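Anti-H(O) lectin 1 (Ulex europaeus, PDB 1FX5) binds L-fucose as a blood-group H(O)-specific, calcium- and manganese-containing plant lectin of the legume family, assembled as a homodimer. Local coordinates at residues L34-G38 / N39-D43; S217-I220 / G221-A224; I57-C60 / N61-E64; N159-G163 / L164-A168. All coordinates share one frame; numbering follows the deposited sequence.

Interaction 1. Residues L34-G38 / N39-D43. With NAG (2-acetamido-2-deoxy-beta-D-glucopyranose), chain C.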
# COMPACT_ATOMS: atom_id res chain seq x y z
N LEU A 34 -11.43 -16.72 3.94
CA LEU A 34 -10.90 -17.06 2.64
C LEU A 34 -11.83 -17.81 1.68
O LEU A 34 -11.70 -17.70 0.46
CB LEU A 34 -9.56 -17.81 2.81
CG LEU A 34 -8.49 -17.09 3.66
CD1 LEU A 34 -7.25 -17.98 3.86
CD2 LEU A 34 -8.12 -15.75 3.02
N ASN A 35 -12.75 -18.59 2.22
CA ASN A 35 -13.67 -19.35 1.37
C ASN A 35 -14.94 -19.57 2.15
O ASN A 35 -14.93 -19.51 3.38
CB ASN A 35 -13.07 -20.72 0.99
CG ASN A 35 -13.00 -21.70 2.17
OD1 ASN A 35 -13.86 -22.56 2.33
ND2 ASN A 35 -11.95 -21.58 2.99
N LYS A 36 -16.05 -19.77 1.45
CA LYS A 36 -17.29 -20.01 2.14
C LYS A 36 -17.70 -21.46 1.94
O LYS A 36 -17.13 -22.16 1.11
CB LYS A 36 -18.37 -19.00 1.75
CG LYS A 36 -18.62 -18.84 0.30
CD LYS A 36 -19.68 -17.77 0.09
CE LYS A 36 -19.34 -16.49 0.85
NZ LYS A 36 -20.26 -15.36 0.52
N VAL A 37 -18.57 -21.93 2.84
CA VAL A 37 -19.08 -23.30 2.80
C VAL A 37 -20.58 -23.21 2.56
O VAL A 37 -21.19 -22.13 2.68
CB VAL A 37 -18.78 -24.03 4.12
CG1 VAL A 37 -17.26 -24.18 4.31
CG2 VAL A 37 -19.36 -23.25 5.29
N GLY A 38 -21.19 -24.34 2.22
CA GLY A 38 -22.62 -24.38 1.95
C GLY A 38 -22.83 -25.26 0.73
O GLY A 38 -21.89 -25.51 -0.03
N ASN A 39 -24.06 -25.72 0.50
CA ASN A 39 -24.31 -26.58 -0.66
C ASN A 39 -24.66 -25.92 -2.00
O ASN A 39 -24.78 -26.60 -3.02
CB ASN A 39 -25.24 -27.76 -0.32
CG ASN A 39 -26.47 -27.35 0.46
OD1 ASN A 39 -26.55 -26.23 0.97
ND2 ASN A 39 -27.42 -28.27 0.59
N ASN A 40 -24.72 -24.59 -2.02
CA ASN A 40 -25.02 -23.86 -3.24
C ASN A 40 -23.71 -23.29 -3.84
O ASN A 40 -23.67 -22.12 -4.27
CB ASN A 40 -25.96 -22.70 -2.91
CG ASN A 40 -25.36 -21.77 -1.87
OD1 ASN A 40 -24.59 -22.21 -1.00
ND2 ASN A 40 -25.68 -20.49 -1.97
N LEU A 41 -22.65 -24.09 -3.85
CA LEU A 41 -21.34 -23.68 -4.39
C LEU A 41 -20.84 -24.77 -5.32
O LEU A 41 -21.34 -25.88 -5.26
CB LEU A 41 -20.32 -23.56 -3.24
CG LEU A 41 -20.52 -22.51 -2.15
CD1 LEU A 41 -19.55 -22.81 -1.02
CD2 LEU A 41 -20.34 -21.07 -2.69
N PRO A 42 -19.89 -24.45 -6.20
CA PRO A 42 -19.33 -25.44 -7.15
C PRO A 42 -18.64 -26.54 -6.31
O PRO A 42 -18.32 -26.29 -5.15
CB PRO A 42 -18.25 -24.65 -7.89
CG PRO A 42 -18.67 -23.22 -7.75
CD PRO A 42 -19.28 -23.12 -6.39
N ASP A 43 -18.37 -27.71 -6.90
CA ASP A 43 -17.71 -28.82 -6.18
C ASP A 43 -16.37 -28.37 -5.60
O ASP A 43 -16.05 -28.67 -4.44
CB ASP A 43 -17.49 -30.03 -7.10
CG ASP A 43 -18.77 -30.81 -7.39
OD1 ASP A 43 -18.72 -31.79 -8.18
OD2 ASP A 43 -19.84 -30.46 -6.84
C1 NAG C . -18.22 -18.36 -5.70
C2 NAG C . -17.74 -19.40 -6.73
C3 NAG C . -18.55 -19.19 -8.03
C4 NAG C . -20.06 -19.31 -7.75
C5 NAG C . -20.46 -18.35 -6.61
C6 NAG C . -21.90 -18.56 -6.14
C7 NAG C . -15.42 -20.06 -6.38
C8 NAG C . -13.97 -19.84 -6.78
N2 NAG C . -16.32 -19.29 -7.02
O3 NAG C . -18.13 -20.17 -9.01
O4 NAG C . -20.82 -18.98 -8.94
O5 NAG C . -19.62 -18.54 -5.45
O6 NAG C . -22.16 -19.94 -5.90
O7 NAG C . -15.72 -20.84 -5.48

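Interaction 2. Residues S217-I220 / G221-A224. Unlike the reference sequence in segment 217-220: S217 (reference Gly).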
# COMPACT_ATOMS: atom_id res chain seq x y z
N SER A 217 -9.38 -22.90 0.19
CA SER A 217 -10.29 -23.66 -0.65
C SER A 217 -10.73 -24.95 0.02
O SER A 217 -10.14 -25.37 1.02
CB SER A 217 -9.67 -23.93 -2.03
OG SER A 217 -8.55 -24.76 -1.91
N THR A 218 -11.79 -25.54 -0.53
CA THR A 218 -12.37 -26.78 -0.02
C THR A 218 -13.11 -27.56 -1.13
O THR A 218 -13.20 -27.10 -2.27
CB THR A 218 -13.29 -26.47 1.17
OG1 THR A 218 -13.58 -27.68 1.90
CG2 THR A 218 -14.58 -25.81 0.69
N TYR A 219 -13.64 -28.73 -0.79
CA TYR A 219 -14.36 -29.57 -1.77
C TYR A 219 -15.69 -30.07 -1.19
O TYR A 219 -15.80 -30.15 0.05
CB TYR A 219 -13.43 -30.74 -2.05
CG TYR A 219 -13.88 -31.64 -3.15
CD1 TYR A 219 -14.35 -32.92 -2.87
CD2 TYR A 219 -13.85 -31.21 -4.47
CE1 TYR A 219 -14.77 -33.74 -3.86
CE2 TYR A 219 -14.27 -32.03 -5.48
CZ TYR A 219 -14.73 -33.29 -5.16
OH TYR A 219 -15.15 -34.14 -6.16
N ILE A 220 -16.69 -30.41 -2.03
CA ILE A 220 -18.01 -30.90 -1.51
C ILE A 220 -17.90 -32.19 -0.73
O ILE A 220 -17.18 -33.10 -1.15
CB ILE A 220 -19.13 -31.23 -2.55
CG1 ILE A 220 -18.58 -31.29 -3.96
CG2 ILE A 220 -20.35 -30.33 -2.35
CD1 ILE A 220 -17.85 -32.55 -4.23
N GLY A 221 -18.64 -32.27 0.36
CA GLY A 221 -18.60 -33.48 1.17
C GLY A 221 -17.55 -33.46 2.27
O GLY A 221 -17.58 -34.30 3.16
N ARG A 222 -16.63 -32.51 2.21
CA ARG A 222 -15.57 -32.41 3.22
C ARG A 222 -15.20 -30.95 3.42
O ARG A 222 -14.05 -30.61 3.71
CB ARG A 222 -14.35 -33.27 2.82
CG ARG A 222 -14.14 -33.52 1.33
CD ARG A 222 -13.77 -35.01 0.99
NE ARG A 222 -12.65 -35.47 1.79
CZ ARG A 222 -12.13 -36.69 1.78
NH1 ARG A 222 -12.61 -37.65 1.00
NH2 ARG A 222 -11.12 -36.97 2.60
N GLN A 223 -16.23 -30.11 3.36
CA GLN A 223 -16.09 -28.68 3.51
C GLN A 223 -15.61 -28.16 4.84
O GLN A 223 -15.98 -28.67 5.88
CB GLN A 223 -17.39 -27.97 3.16
CG GLN A 223 -17.87 -28.20 1.73
CD GLN A 223 -19.08 -27.33 1.39
OE1 GLN A 223 -19.83 -26.91 2.28
NE2 GLN A 223 -19.26 -27.05 0.11
N ALA A 224 -14.80 -27.11 4.77
CA ALA A 224 -14.24 -26.45 5.93
C ALA A 224 -13.95 -25.00 5.52
O ALA A 224 -13.72 -24.72 4.34
CB ALA A 224 -12.97 -27.13 6.39

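Interaction 3. Residues I57-C60 / N61-E64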
# COMPACT_ATOMS: atom_id res chain seq x y z
N ILE A 57 9.83 -6.57 -4.99
CA ILE A 57 10.61 -7.65 -4.40
C ILE A 57 12.08 -7.67 -4.79
O ILE A 57 12.93 -8.09 -4.00
CB ILE A 57 9.89 -9.01 -4.56
CG1 ILE A 57 10.36 -9.98 -3.47
CG2 ILE A 57 10.17 -9.61 -5.90
CD1 ILE A 57 9.89 -9.62 -2.08
N TRP A 58 12.40 -7.31 -6.02
CA TRP A 58 13.80 -7.29 -6.41
C TRP A 58 13.96 -6.15 -7.41
O TRP A 58 12.98 -5.70 -8.00
CB TRP A 58 14.36 -8.64 -6.86
CG TRP A 58 13.81 -9.20 -8.11
CD1 TRP A 58 12.72 -9.99 -8.23
CD2 TRP A 58 14.38 -9.08 -9.41
NE1 TRP A 58 12.56 -10.38 -9.53
CE2 TRP A 58 13.57 -9.84 -10.28
CE3 TRP A 58 15.50 -8.42 -9.93
CZ2 TRP A 58 13.85 -9.96 -11.65
CZ3 TRP A 58 15.77 -8.55 -11.28
CH2 TRP A 58 14.95 -9.31 -12.13
N ASN A 59 15.18 -5.64 -7.50
CA ASN A 59 15.50 -4.53 -8.39
C ASN A 59 16.46 -4.86 -9.54
O ASN A 59 17.65 -5.05 -9.30
CB ASN A 59 16.11 -3.44 -7.51
CG ASN A 59 16.24 -2.12 -8.21
OD1 ASN A 59 16.33 -2.05 -9.44
ND2 ASN A 59 16.25 -1.05 -7.43
N CYS A 60 15.99 -4.82 -10.78
CA CYS A 60 16.88 -5.13 -11.91
C CYS A 60 18.02 -4.13 -12.14
O CYS A 60 19.06 -4.49 -12.69
CB CYS A 60 16.09 -5.32 -13.22
SG CYS A 60 16.96 -6.32 -14.49
N ASN A 61 17.85 -2.89 -11.69
CA ASN A 61 18.90 -1.88 -11.87
C ASN A 61 20.09 -2.11 -10.95
O ASN A 61 21.24 -1.98 -11.38
CB ASN A 61 18.35 -0.46 -11.68
CG ASN A 61 17.40 -0.03 -12.80
OD1 ASN A 61 17.23 -0.74 -13.81
ND2 ASN A 61 16.77 1.13 -12.63
N THR A 62 19.83 -2.43 -9.68
CA THR A 62 20.92 -2.66 -8.74
C THR A 62 21.24 -4.12 -8.46
O THR A 62 22.24 -4.42 -7.82
CB THR A 62 20.65 -1.96 -7.42
OG1 THR A 62 19.55 -2.60 -6.76
CG2 THR A 62 20.29 -0.50 -7.67
N GLY A 63 20.40 -5.03 -8.92
CA GLY A 63 20.64 -6.44 -8.68
C GLY A 63 20.29 -6.85 -7.27
O GLY A 63 20.55 -7.99 -6.86
N GLU A 64 19.68 -5.94 -6.52
CA GLU A 64 19.29 -6.21 -5.13
C GLU A 64 18.00 -6.98 -4.99
O GLU A 64 17.04 -6.76 -5.72
CB GLU A 64 19.15 -4.92 -4.34
CG GLU A 64 20.46 -4.29 -3.98
CD GLU A 64 20.26 -3.10 -3.09
OE1 GLU A 64 20.86 -3.10 -1.99
OE2 GLU A 64 19.49 -2.19 -3.49

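Interaction 4. Residues N159-G163 / L164-A168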
# COMPACT_ATOMS: atom_id res chain seq x y z
N ASN A 159 0.13 -32.25 12.11
CA ASN A 159 -1.06 -32.85 12.71
C ASN A 159 -2.04 -31.70 12.92
O ASN A 159 -2.02 -31.02 13.96
CB ASN A 159 -0.71 -33.52 14.03
CG ASN A 159 0.23 -34.70 13.85
OD1 ASN A 159 1.21 -34.84 14.56
ND2 ASN A 159 -0.05 -35.55 12.86
N LYS A 160 -2.87 -31.46 11.90
CA LYS A 160 -3.88 -30.39 11.89
C LYS A 160 -4.89 -30.43 13.04
O LYS A 160 -5.30 -31.50 13.48
CB LYS A 160 -4.60 -30.37 10.51
CG LYS A 160 -5.21 -31.73 10.10
CD LYS A 160 -5.97 -31.66 8.79
CE LYS A 160 -6.88 -32.87 8.63
NZ LYS A 160 -7.69 -32.83 7.39
N ARG A 161 -5.32 -29.25 13.49
CA ARG A 161 -6.28 -29.10 14.57
C ARG A 161 -7.35 -28.14 14.06
O ARG A 161 -7.02 -27.20 13.33
CB ARG A 161 -5.60 -28.49 15.80
CG ARG A 161 -4.53 -29.35 16.43
CD ARG A 161 -3.99 -28.74 17.72
NE ARG A 161 -2.93 -29.59 18.29
CZ ARG A 161 -2.09 -29.24 19.26
NH1 ARG A 161 -2.16 -28.04 19.81
NH2 ARG A 161 -1.16 -30.09 19.65
N TYR A 162 -8.62 -28.35 14.43
CA TYR A 162 -9.71 -27.49 14.00
C TYR A 162 -10.38 -26.81 15.19
O TYR A 162 -10.23 -27.29 16.31
CB TYR A 162 -10.77 -28.30 13.25
CG TYR A 162 -10.39 -28.72 11.85
CD1 TYR A 162 -9.50 -29.77 11.64
CD2 TYR A 162 -10.86 -28.01 10.74
CE1 TYR A 162 -9.08 -30.10 10.37
CE2 TYR A 162 -10.44 -28.33 9.46
CZ TYR A 162 -9.55 -29.37 9.28
OH TYR A 162 -9.08 -29.65 8.02
N GLY A 163 -11.12 -25.72 14.95
CA GLY A 163 -11.80 -25.01 16.03
C GLY A 163 -11.18 -23.71 16.50
O GLY A 163 -9.96 -23.53 16.43
N LEU A 164 -12.01 -22.82 17.04
CA LEU A 164 -11.53 -21.52 17.53
C LEU A 164 -10.58 -21.67 18.72
O LEU A 164 -9.72 -20.82 18.96
CB LEU A 164 -12.70 -20.60 17.90
CG LEU A 164 -12.63 -19.13 17.43
CD1 LEU A 164 -13.48 -18.27 18.39
CD2 LEU A 164 -11.19 -18.57 17.38
N ASN A 165 -10.73 -22.75 19.46
CA ASN A 165 -9.87 -23.00 20.62
C ASN A 165 -8.46 -23.47 20.17
O ASN A 165 -7.52 -23.54 20.99
CB ASN A 165 -10.53 -24.03 21.56
CG ASN A 165 -10.88 -25.35 20.85
OD1 ASN A 165 -11.66 -25.39 19.88
ND2 ASN A 165 -10.33 -26.45 21.36
N ASN A 166 -8.32 -23.77 18.88
CA ASN A 166 -7.04 -24.22 18.35
C ASN A 166 -6.37 -23.25 17.37
O ASN A 166 -5.90 -23.65 16.29
CB ASN A 166 -7.19 -25.59 17.72
CG ASN A 166 -7.43 -26.66 18.74
OD1 ASN A 166 -8.46 -27.32 18.71
ND2 ASN A 166 -6.49 -26.86 19.64
N VAL A 167 -6.33 -21.98 17.74
CA VAL A 167 -5.72 -20.96 16.89
C VAL A 167 -4.21 -21.26 16.72
O VAL A 167 -3.54 -21.70 17.66
CB VAL A 167 -5.93 -19.54 17.50
CG1 VAL A 167 -5.23 -18.47 16.67
CG2 VAL A 167 -7.40 -19.24 17.51
N ALA A 168 -3.70 -21.02 15.51
CA ALA A 168 -2.29 -21.24 15.20
C ALA A 168 -1.65 -19.90 14.85
O ALA A 168 -2.31 -19.04 14.25
CB ALA A 168 -2.17 -22.20 14.02
O HOH W 1 -8.23 -24.14 14.09

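Interaction 1. Residues L34-G38 / N39-D43
L41 and K36 meet through their first torsions: L41, with CG beside its backbone N and opposite its carbonyl carbon (chi1 -64°), is turned into the bend, while K36, with CG wedged between backbone N and carbonyl carbon (chi1 51°), only passes that CG alongside. Of the leucine's two methyl branches, CD1 meets backbone oxygens, CD2 the lysine methylene and the sugar. CD1 lies against the backbone on the inside of the turn, 3.3 Å from K36 O and 3.7 Å from G38 O. CD2 is 4.1 Å from K36 CG, and the two side chains cross at about a right angle; the lysine then bends at chi3 and carries its amine off. No hydrogen bond joins the two halves, so the loop is held here by van der Waals packing of one leucine on peptide oxygens and a methylene. At the apex G38 adopts a backbone conformation (phi 138°) that favours glycine, and N39 and N40 follow on the surface. L41 CD2 is also 3.8 Å from O5 of the bound N-acetylglucosamine. Beside it, P42 CG approaches the O3 of that ring at 3.3 Å, and the sugar O6 donates a weak hydrogen bond to N40 O (3.1 Å). N40, L41 and P42 thus form part of a glycan pocket that also includes T45 and G46, both hydrogen-bonded to this sugar. The loop connects strand 32-33 to strand 44-59, with L34 packed on F214 of strand 209-219 and G38 N hydrogen-bonded to the side chain of Q223 in the neighbouring loop after strand 209-219.

Interaction 2. Residues S217-I220 / G221-A224
T218 and Q223 come together where the chain reverses through a type II beta turn from Y219 to R222, the two arms running 153° apart, with G221 supplying the positive phi of the third position. The turn's own bond, R222 N to Y219 O, is weak at 3.3 Å. A second link comes from a side chain: A224 N donates to T218 OG1 (3.2 Å), a bent bond of 135° at the hydrogen. The threonine hydroxyl gets there by standing opposite its backbone N (chi1 -165°), which also sets OG1 against Q223 CA. Q223 crosses T218 at about a right angle and lays its CG 3.3 Å from Y219 O, before its extended amide goes on to G38. R222 CG comes to the edge of the Y219 ring, near its plane, while I220 CD1 lies over one ring face, 3.3 Å above it and offset toward the rim. Outside the turn, R222 NE bonds A84 O. T218 OG1 also has T86 O as a partner, so this buried hydroxyl joins the returning arm and the loop before strand 88-94; the turn therefore relies on side-chain polar groups as well as its weak backbone bond.

Interaction 3. Residues I57-C60 / N61-E64
N59 bends its side chain over the start of the turn and meets N61 and T62 with different parts of that side chain. Its CG stands opposite the backbone N (chi1 -168°), which brings OD1 forward to accept from N61 N at 2.8 Å, an Asx turn. That donor is tilted 30° from the carbonyl plane, and the bond is short but bent at the hydrogen. OD1 also lies beside N61 CB, while the two asparagine amides stand 47° apart. On the T62 side the touching is by N59 CB and CG, each 3.6 Å from T62 OG1; this hydroxyl sits next to E64, with weak hydrogen bonds from E64 N and to E64 OE2. Backbone bonds close the turn behind these groups. N59 N donates to E64 O in a nearly straight bond of 2.8 Å, and G63 N donates to N59 O at the same length, though more bent. W58 borders the contact, with its CB 3.5 Å from E64 O and its indole NE1 bonded to L206 O. C60 N is held from outside by E208. With G63 at positive phi and both G63 and E64 facing N59, this is a G1 beta bulge at the exposed hairpin end linking strands 44-59 and 64-78 of the legume lectin fold, away from the sugar and metal sites.

Interaction 4. Residues N159-G163 / L164-A168
R161 and N166 make the close side-chain packing of this loop, the arginine crossing the asparagine at about a right angle. R161 CB lies 3.8 Å from N166 CB, and further along the extended arginine chain CD passes beside the end of the amide. N166 has CG opposite its carbonyl carbon (chi1 -70°), which folds the amide back toward R161 and the carbonyl of Y162. The guanidinium and amide planes stand 63° apart, and the arginine head continues past the contact to a salt bridge with D190 and a cation-pi contact with Y187. The backbone closes the turn as well: N166 N donates to G163 O at 3.0 Å. G163 itself takes a positive phi of 104°, in a conformation that favours glycine. A water lies within hydrogen-bonding distance of G163 O (3.0 Å) and N166 O (3.2 Å), so the glycine oxygen is approached by an amide and a water. The opposite character appears at L164 and N165, which are exposed. The chain of L164 leads away from G163 and touches F75 of strand 64-78, and N165 OD1 passes G163 C at 3.8 Å; neither side chain forms a hydrogen bond across the turn. Y162 points away from it to pack on M76 and T78, its side chain about 11 Å from the calcium ion. The arrangement is a type I beta turn from G163 to N166, closed by a backbone bond, with a water beside it, in the surface loop that leads from strand 154-157 into strand 168-175 of the legume lectin beta-sandwich.

Along the chain the order is interaction 1, 3, 4, 2, all within one legume lectin domain. Interactions 1 and 2 are adjacent, centres about 7 Å apart, and join through a probable hydrogen bond between D43 O and I220 N as well as through the G38 and Q223 pair, which ties the glycan-contacting loop to the turn after strand 209-219. Interaction 4 lies about 17 Å from interaction 2, centre to centre, and touches it where Y162 packs on A224. Interaction 3 is remote, about 40 Å or more from the others between centres, across the chain's centre; strands 44-59 and 209-219, neighbours in one sheet, span that distance from the sugar-binding end to the far hairpin.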